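Long-range contacts in DUF1896 domain-containing protein (Porphyromonas gingivalis, PDB 2APL), which is of unknown function but belongs to the DUF1896 family and folds as an all-helical single chain: residues H11-L16 and F33-S38; L70-Y75 and Y115-D120. One frame throughout, in Å; residues are numbered along the deposited sequence.

Interaction 1 (H11-L16 and F33-S38)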
loop_
_atom_site.group_PDB
_atom_site.type_symbol
_atom_site.label_atom_id
_atom_site.label_comp_id
_atom_site.label_asym_id
_atom_site.label_seq_id
_atom_site.Cartn_x
_atom_site.Cartn_y
_atom_site.Cartn_z
ATOM N N HIS A 11 6.651 3.167 18.560
ATOM C CA HIS A 11 6.555 4.247 17.586
ATOM C C HIS A 11 6.535 3.640 16.159
ATOM O O HIS A 11 5.670 3.967 15.349
ATOM C CB HIS A 11 7.759 5.202 17.793
ATOM C CG HIS A 11 7.898 6.227 16.708
ATOM N ND1 HIS A 11 6.929 7.175 16.454
ATOM C CD2 HIS A 11 8.875 6.427 15.790
ATOM C CE1 HIS A 11 7.329 7.951 15.461
ATOM N NE2 HIS A 11 8.496 7.507 15.028
ATOM N N PHE A 12 7.461 2.721 15.874
ATOM C CA PHE A 12 7.524 2.121 14.539
ATOM C C PHE A 12 6.276 1.270 14.299
ATOM O O PHE A 12 5.729 1.307 13.209
ATOM C CB PHE A 12 8.791 1.262 14.354
ATOM C CG PHE A 12 10.064 2.069 14.412
ATOM C CD1 PHE A 12 10.210 3.222 13.608
ATOM C CD2 PHE A 12 11.123 1.686 15.270
ATOM C CE1 PHE A 12 11.399 3.982 13.666
ATOM C CE2 PHE A 12 12.303 2.458 15.364
ATOM C CZ PHE A 12 12.442 3.597 14.569
ATOM N N ARG A 13 5.869 0.475 15.285
ATOM C CA ARG A 13 4.618 -0.285 15.154
ATOM C C ARG A 13 3.378 0.578 14.834
ATOM O O ARG A 13 2.654 0.268 13.902
ATOM C CB ARG A 13 4.338 -1.187 16.366
ATOM C CG ARG A 13 3.058 -2.050 16.129
ATOM C CD ARG A 13 2.851 -3.144 17.209
ATOM N NE ARG A 13 1.763 -3.997 16.744
ATOM C CZ ARG A 13 1.897 -5.293 16.486
ATOM N NH1 ARG A 13 3.054 -5.893 16.730
ATOM N NH2 ARG A 13 0.854 -5.989 16.028
ATOM N N LEU A 14 3.167 1.662 15.577
ATOM C CA LEU A 14 2.076 2.572 15.317
ATOM C C LEU A 14 2.139 3.169 13.886
ATOM O O LEU A 14 1.135 3.190 13.195
ATOM C CB LEU A 14 1.985 3.686 16.374
ATOM C CG LEU A 14 0.704 4.518 16.274
ATOM C CD1 LEU A 14 -0.561 3.650 16.300
ATOM C CD2 LEU A 14 0.668 5.610 17.344
ATOM N N LYS A 15 3.318 3.628 13.461
ATOM C CA LYS A 15 3.472 4.187 12.119
ATOM C C LYS A 15 3.077 3.164 11.039
ATOM O O LYS A 15 2.488 3.529 10.016
ATOM C CB LYS A 15 4.925 4.608 11.875
ATOM C CG LYS A 15 5.366 5.877 12.644
ATOM C CD LYS A 15 6.847 6.217 12.305
ATOM C CE LYS A 15 7.011 6.713 10.884
ATOM N NZ LYS A 15 8.423 7.084 10.710
ATOM N N LEU A 16 3.451 1.893 11.252
ATOM C CA LEU A 16 3.242 0.860 10.234
ATOM C C LEU A 16 1.773 0.470 10.274
ATOM O O LEU A 16 1.126 0.299 9.226
ATOM C CB LEU A 16 4.084 -0.415 10.531
ATOM C CG LEU A 16 3.913 -1.615 9.565
ATOM C CD1 LEU A 16 4.119 -1.222 8.067
ATOM C CD2 LEU A 16 4.892 -2.743 9.951
ATOM N N PHE A 33 3.178 -9.961 10.102
ATOM C CA PHE A 33 3.999 -9.073 9.329
ATOM C C PHE A 33 4.343 -7.827 10.147
ATOM O O PHE A 33 5.485 -7.380 10.161
ATOM C CB PHE A 33 3.256 -8.626 8.078
ATOM C CG PHE A 33 3.996 -7.563 7.301
ATOM C CD1 PHE A 33 5.212 -7.892 6.654
ATOM C CD2 PHE A 33 3.471 -6.237 7.217
ATOM C CE1 PHE A 33 5.911 -6.917 5.934
ATOM C CE2 PHE A 33 4.164 -5.239 6.500
ATOM C CZ PHE A 33 5.376 -5.583 5.841
ATOM N N ILE A 34 3.319 -7.241 10.767
ATOM C CA ILE A 34 3.503 -6.026 11.572
ATOM C C ILE A 34 4.542 -6.201 12.669
ATOM O O ILE A 34 5.483 -5.376 12.812
ATOM C CB ILE A 34 2.135 -5.542 12.119
ATOM C CG1 ILE A 34 1.287 -4.986 10.958
ATOM C CG2 ILE A 34 2.302 -4.435 13.219
ATOM C CD1 ILE A 34 -0.264 -5.022 11.238
ATOM N N THR A 35 4.440 -7.316 13.395
ATOM C CA THR A 35 5.454 -7.656 14.439
ATOM C C THR A 35 6.850 -7.756 13.809
ATOM O O THR A 35 7.826 -7.115 14.267
ATOM C CB THR A 35 5.074 -8.975 15.109
ATOM O OG1 THR A 35 3.751 -8.832 15.649
ATOM C CG2 THR A 35 6.062 -9.355 16.231
ATOM N N ALA A 36 6.939 -8.543 12.745
ATOM C CA ALA A 36 8.241 -8.810 12.151
ATOM C C ALA A 36 8.854 -7.557 11.523
ATOM O O ALA A 36 10.037 -7.302 11.699
ATOM C CB ALA A 36 8.128 -9.881 11.183
ATOM N N ARG A 37 8.054 -6.777 10.800
ATOM C CA ARG A 37 8.552 -5.564 10.187
ATOM C C ARG A 37 8.896 -4.444 11.233
ATOM O O ARG A 37 9.931 -3.769 11.116
ATOM C CB ARG A 37 7.542 -5.061 9.142
ATOM C CG ARG A 37 7.965 -3.808 8.387
ATOM C CD ARG A 37 9.294 -4.060 7.657
ATOM N NE ARG A 37 9.231 -5.001 6.549
ATOM C CZ ARG A 37 8.924 -4.676 5.298
ATOM N NH1 ARG A 37 8.551 -3.432 4.980
ATOM N NH2 ARG A 37 8.978 -5.615 4.361
ATOM N N SER A 38 8.079 -4.296 12.258
ATOM C CA SER A 38 8.397 -3.377 13.347
ATOM C C SER A 38 9.732 -3.734 14.075
ATOM O O SER A 38 10.506 -2.834 14.402
ATOM C CB SER A 38 7.221 -3.288 14.322
ATOM O OG SER A 38 6.068 -2.812 13.599
#

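Interaction 2 (L70-Y75 and Y115-D120)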
loop_
_atom_site.group_PDB
_atom_site.type_symbol
_atom_site.label_atom_id
_atom_site.label_comp_id
_atom_site.label_asym_id
_atom_site.label_seq_id
_atom_site.Cartn_x
_atom_site.Cartn_y
_atom_site.Cartn_z
ATOM N N LEU A 70 6.590 -1.403 0.308
ATOM C CA LEU A 70 5.198 -1.045 0.511
ATOM C C LEU A 70 4.860 0.330 -0.084
ATOM O O LEU A 70 3.848 0.900 0.240
ATOM C CB LEU A 70 4.849 -1.044 2.000
ATOM C CG LEU A 70 4.957 -2.391 2.735
ATOM C CD1 LEU A 70 4.804 -2.064 4.217
ATOM C CD2 LEU A 70 3.866 -3.402 2.226
ATOM N N HIS A 71 5.702 0.849 -0.974
ATOM C CA HIS A 71 5.404 2.130 -1.630
ATOM C C HIS A 71 4.349 2.083 -2.700
ATOM O O HIS A 71 3.641 3.089 -2.884
ATOM C CB HIS A 71 6.684 2.778 -2.163
ATOM C CG HIS A 71 7.666 3.126 -1.086
ATOM N ND1 HIS A 71 8.268 4.361 -1.002
ATOM C CD2 HIS A 71 8.134 2.407 -0.038
ATOM C CE1 HIS A 71 9.057 4.392 0.063
ATOM N NE2 HIS A 71 8.997 3.215 0.662
ATOM N N PHE A 72 4.243 0.951 -3.421
ATOM C CA PHE A 72 3.180 0.818 -4.411
ATOM C C PHE A 72 1.984 0.058 -3.828
ATOM O O PHE A 72 2.130 -1.037 -3.241
ATOM C CB PHE A 72 3.634 0.204 -5.765
ATOM C CG PHE A 72 2.520 0.178 -6.809
ATOM C CD1 PHE A 72 2.317 1.279 -7.655
ATOM C CD2 PHE A 72 1.633 -0.879 -6.849
ATOM C CE1 PHE A 72 1.253 1.288 -8.566
ATOM C CE2 PHE A 72 0.553 -0.888 -7.726
ATOM C CZ PHE A 72 0.373 0.182 -8.618
ATOM N N SER A 73 0.817 0.677 -3.978
ATOM C CA SER A 73 -0.396 0.166 -3.377
ATOM C C SER A 73 -1.415 -0.092 -4.489
ATOM O O SER A 73 -1.905 0.862 -5.147
ATOM C CB SER A 73 -0.942 1.166 -2.361
ATOM O OG SER A 73 -2.247 0.788 -1.935
ATOM N N ARG A 74 -1.752 -1.363 -4.674
ATOM C CA ARG A 74 -2.901 -1.732 -5.565
ATOM C C ARG A 74 -4.205 -1.085 -5.120
ATOM O O ARG A 74 -4.923 -0.561 -5.947
ATOM C CB ARG A 74 -3.046 -3.244 -5.686
ATOM C CG ARG A 74 -1.766 -3.871 -6.317
ATOM C CD ARG A 74 -1.861 -5.390 -6.417
ATOM N NE ARG A 74 -2.059 -5.956 -5.078
ATOM C CZ ARG A 74 -2.543 -7.176 -4.824
ATOM N NH1 ARG A 74 -2.865 -8.025 -5.829
ATOM N NH2 ARG A 74 -2.711 -7.547 -3.562
ATOM N N TYR A 75 -4.482 -1.122 -3.809
ATOM C CA TYR A 75 -5.663 -0.467 -3.250
ATOM C C TYR A 75 -5.747 0.999 -3.635
ATOM O O TYR A 75 -6.764 1.414 -4.203
ATOM C CB TYR A 75 -5.743 -0.650 -1.751
ATOM C CG TYR A 75 -6.800 0.216 -1.087
ATOM C CD1 TYR A 75 -8.130 -0.218 -1.012
ATOM C CD2 TYR A 75 -6.481 1.492 -0.575
ATOM C CE1 TYR A 75 -9.135 0.602 -0.437
ATOM C CE2 TYR A 75 -7.469 2.308 0.033
ATOM C CZ TYR A 75 -8.769 1.841 0.108
ATOM O OH TYR A 75 -9.736 2.607 0.678
ATOM N N TYR A 115 2.529 -6.916 -14.109
ATOM C CA TYR A 115 3.534 -5.877 -13.787
ATOM C C TYR A 115 4.365 -6.217 -12.567
ATOM O O TYR A 115 3.930 -6.942 -11.677
ATOM C CB TYR A 115 2.834 -4.522 -13.602
ATOM C CG TYR A 115 2.060 -4.090 -14.814
ATOM C CD1 TYR A 115 2.675 -3.298 -15.791
ATOM C CD2 TYR A 115 0.715 -4.481 -15.013
ATOM C CE1 TYR A 115 1.985 -2.887 -16.943
ATOM C CE2 TYR A 115 0.011 -4.085 -16.177
ATOM C CZ TYR A 115 0.659 -3.285 -17.129
ATOM O OH TYR A 115 0.010 -2.866 -18.273
ATOM N N ASP A 116 5.600 -5.700 -12.563
ATOM C CA ASP A 116 6.502 -5.808 -11.463
ATOM C C ASP A 116 6.313 -4.561 -10.589
ATOM O O ASP A 116 6.891 -3.493 -10.842
ATOM C CB ASP A 116 7.961 -5.946 -11.993
ATOM C CG ASP A 116 8.953 -6.326 -10.900
ATOM O OD1 ASP A 116 8.535 -6.694 -9.762
ATOM O OD2 ASP A 116 10.175 -6.249 -11.187
ATOM N N LEU A 117 5.482 -4.704 -9.563
ATOM C CA LEU A 117 5.067 -3.550 -8.744
ATOM C C LEU A 117 6.083 -3.121 -7.672
ATOM O O LEU A 117 5.807 -3.125 -6.456
ATOM C CB LEU A 117 3.660 -3.773 -8.168
ATOM C CG LEU A 117 2.617 -4.189 -9.204
ATOM C CD1 LEU A 117 1.260 -4.580 -8.509
ATOM C CD2 LEU A 117 2.413 -3.128 -10.334
ATOM N N THR A 118 7.262 -2.722 -8.133
ATOM C CA THR A 118 8.336 -2.262 -7.227
ATOM C C THR A 118 8.028 -0.894 -6.569
ATOM O O THR A 118 7.089 -0.191 -6.959
ATOM C CB THR A 118 9.648 -2.169 -8.020
ATOM O OG1 THR A 118 9.448 -1.268 -9.111
ATOM C CG2 THR A 118 10.057 -3.545 -8.608
ATOM N N ASP A 119 8.824 -0.492 -5.582
ATOM C CA ASP A 119 8.615 0.808 -4.921
ATOM C C ASP A 119 8.593 2.015 -5.875
ATOM O O ASP A 119 7.882 2.980 -5.649
ATOM C CB ASP A 119 9.636 0.988 -3.802
ATOM C CG ASP A 119 9.258 0.197 -2.579
ATOM O OD1 ASP A 119 8.062 -0.171 -2.443
ATOM O OD2 ASP A 119 10.121 -0.055 -1.749
ATOM N N ASP A 120 9.376 1.944 -6.935
ATOM C CA ASP A 120 9.495 3.021 -7.902
ATOM C C ASP A 120 8.580 2.838 -9.106
ATOM O O ASP A 120 8.734 3.554 -10.104
ATOM C CB ASP A 120 10.918 3.000 -8.432
ATOM C CG ASP A 120 11.515 1.598 -8.368
ATOM O OD1 ASP A 120 11.495 0.909 -9.422
ATOM O OD2 ASP A 120 11.909 1.183 -7.225
HETATM O O HOH W 1 5.988 -1.472 -3.803
#

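Interaction 1 (H11-L16 and F33-S38)
Leu16 of helix 3-23 enters helix 31-51 as a knob into a hole, its side chain seated among Phe33, Ile34, Arg37 and Ser38. The two helices are consecutive in the chain, and the short segments pass at an axis distance of 9.4 Å with 132° between their directions, an interhelical packing closer to antiparallel than to parallel. The tight part is mostly apolar, with one hydroxyl built in. Leu16 CG stands anti to its backbone N (chi1 177°), which carries the branch toward helix 31-51. Its CD2 methyl lies 3.6 Å from Arg37 CG, the two side chains crossing at about a right angle. The other methyl, CD1, approaches the Phe33 ring obliquely. Next to this knob Ser38 OG comes within 3.3 Å of Arg13 CA, at the pair whose CA atoms are the nearest across the two segments. That hydroxyl is satisfied within its own helix: it donates to Ile34 O, which also receives Ser38 N from the opposite face of the carbonyl plane. On the deep side, Phe12 runs on to Ala41 and Tyr45 further along helix 31-51 and to Ala62 of helix 55-67.

The partly exposed side is built differently, from one long polar chain. Arg13 is extended from CG to NE across Ile34, whose CG2 methyl sits over the centre of one guanidinium face. Further polar partners fix the rotation of this flat group: NE forms a salt bridge with Glu17, and NH2 bonds to the side-chain OD1 of Asn31, whose backbone O is hydrogen-bonded to Thr35 OG1. Across the helices, Arg13 NH1 donates to Thr35 OG1 at 3.2 Å, the oxygen lying in the guanidinium plane and the N-H pointing at it at 164°.

Interaction 2 (L70-Y75 and Y115-D120)
The loop leading into helix 74-85 meets the loop between helices 106-112 and 126-143 through His71 and Asp119, whose carboxylate takes the backbone of the first loop. His71 N donates to Asp119 OD1 at 3.0 Å, arriving from above the carboxylate plane, while OD2 accepts from Gly69 N, so both oxygens hold main-chain N-H groups, from residues two apart in the chain. The imidazole lies obliquely beside the same carboxylate, with His71 CD2 3.6 Å from Asp119 CG and the two planes 45° apart. A water extends the link: it accepts from Phe72 N at 3.0 Å and lies within hydrogen-bonding distance of Asp119 OD1 and Leu117 O.

Leu117 is the centre of an inverse gamma turn, closed by the bond from Thr118 N to Asp116 O, and its side chain points toward the first loop. There the apolar half of the contact forms. Phe72 CG is anti to its backbone N (chi1 -176°), which turns the root of the ring toward Leu117. Ring atom CD2 of Phe72 packs 3.8 Å from Leu117 CB. Phe121 meets this ring edge-to-face, and Tyr127 and Leu130 of helix 126-143 also touch Phe72. Leu117 CD1 reaches on to the aliphatic part of Arg74, 3.8 Å from Arg74 CG.

Interactions 1 and 2 show how contacts of different sequence span share one all-helical chain: one between consecutive helices, one across 40 residues. Interaction 1 comes first along the chain, joining helices 3-23 and 31-51; interaction 2 follows, tying the approach to helix 74-85 to the loop ahead of helix 126-143. Their centres are about 19 Å apart, yet Leu70 connects them directly: its CD1 methyl packs 3.9 Å from Phe33 CZ and also touches Leu16 and Arg37. The residue that begins one segment of interaction 2 therefore helps cover the Leu16 end of interaction 1. In this way the N-terminal helices and the later part of the chain are linked within one DUF1896 domain.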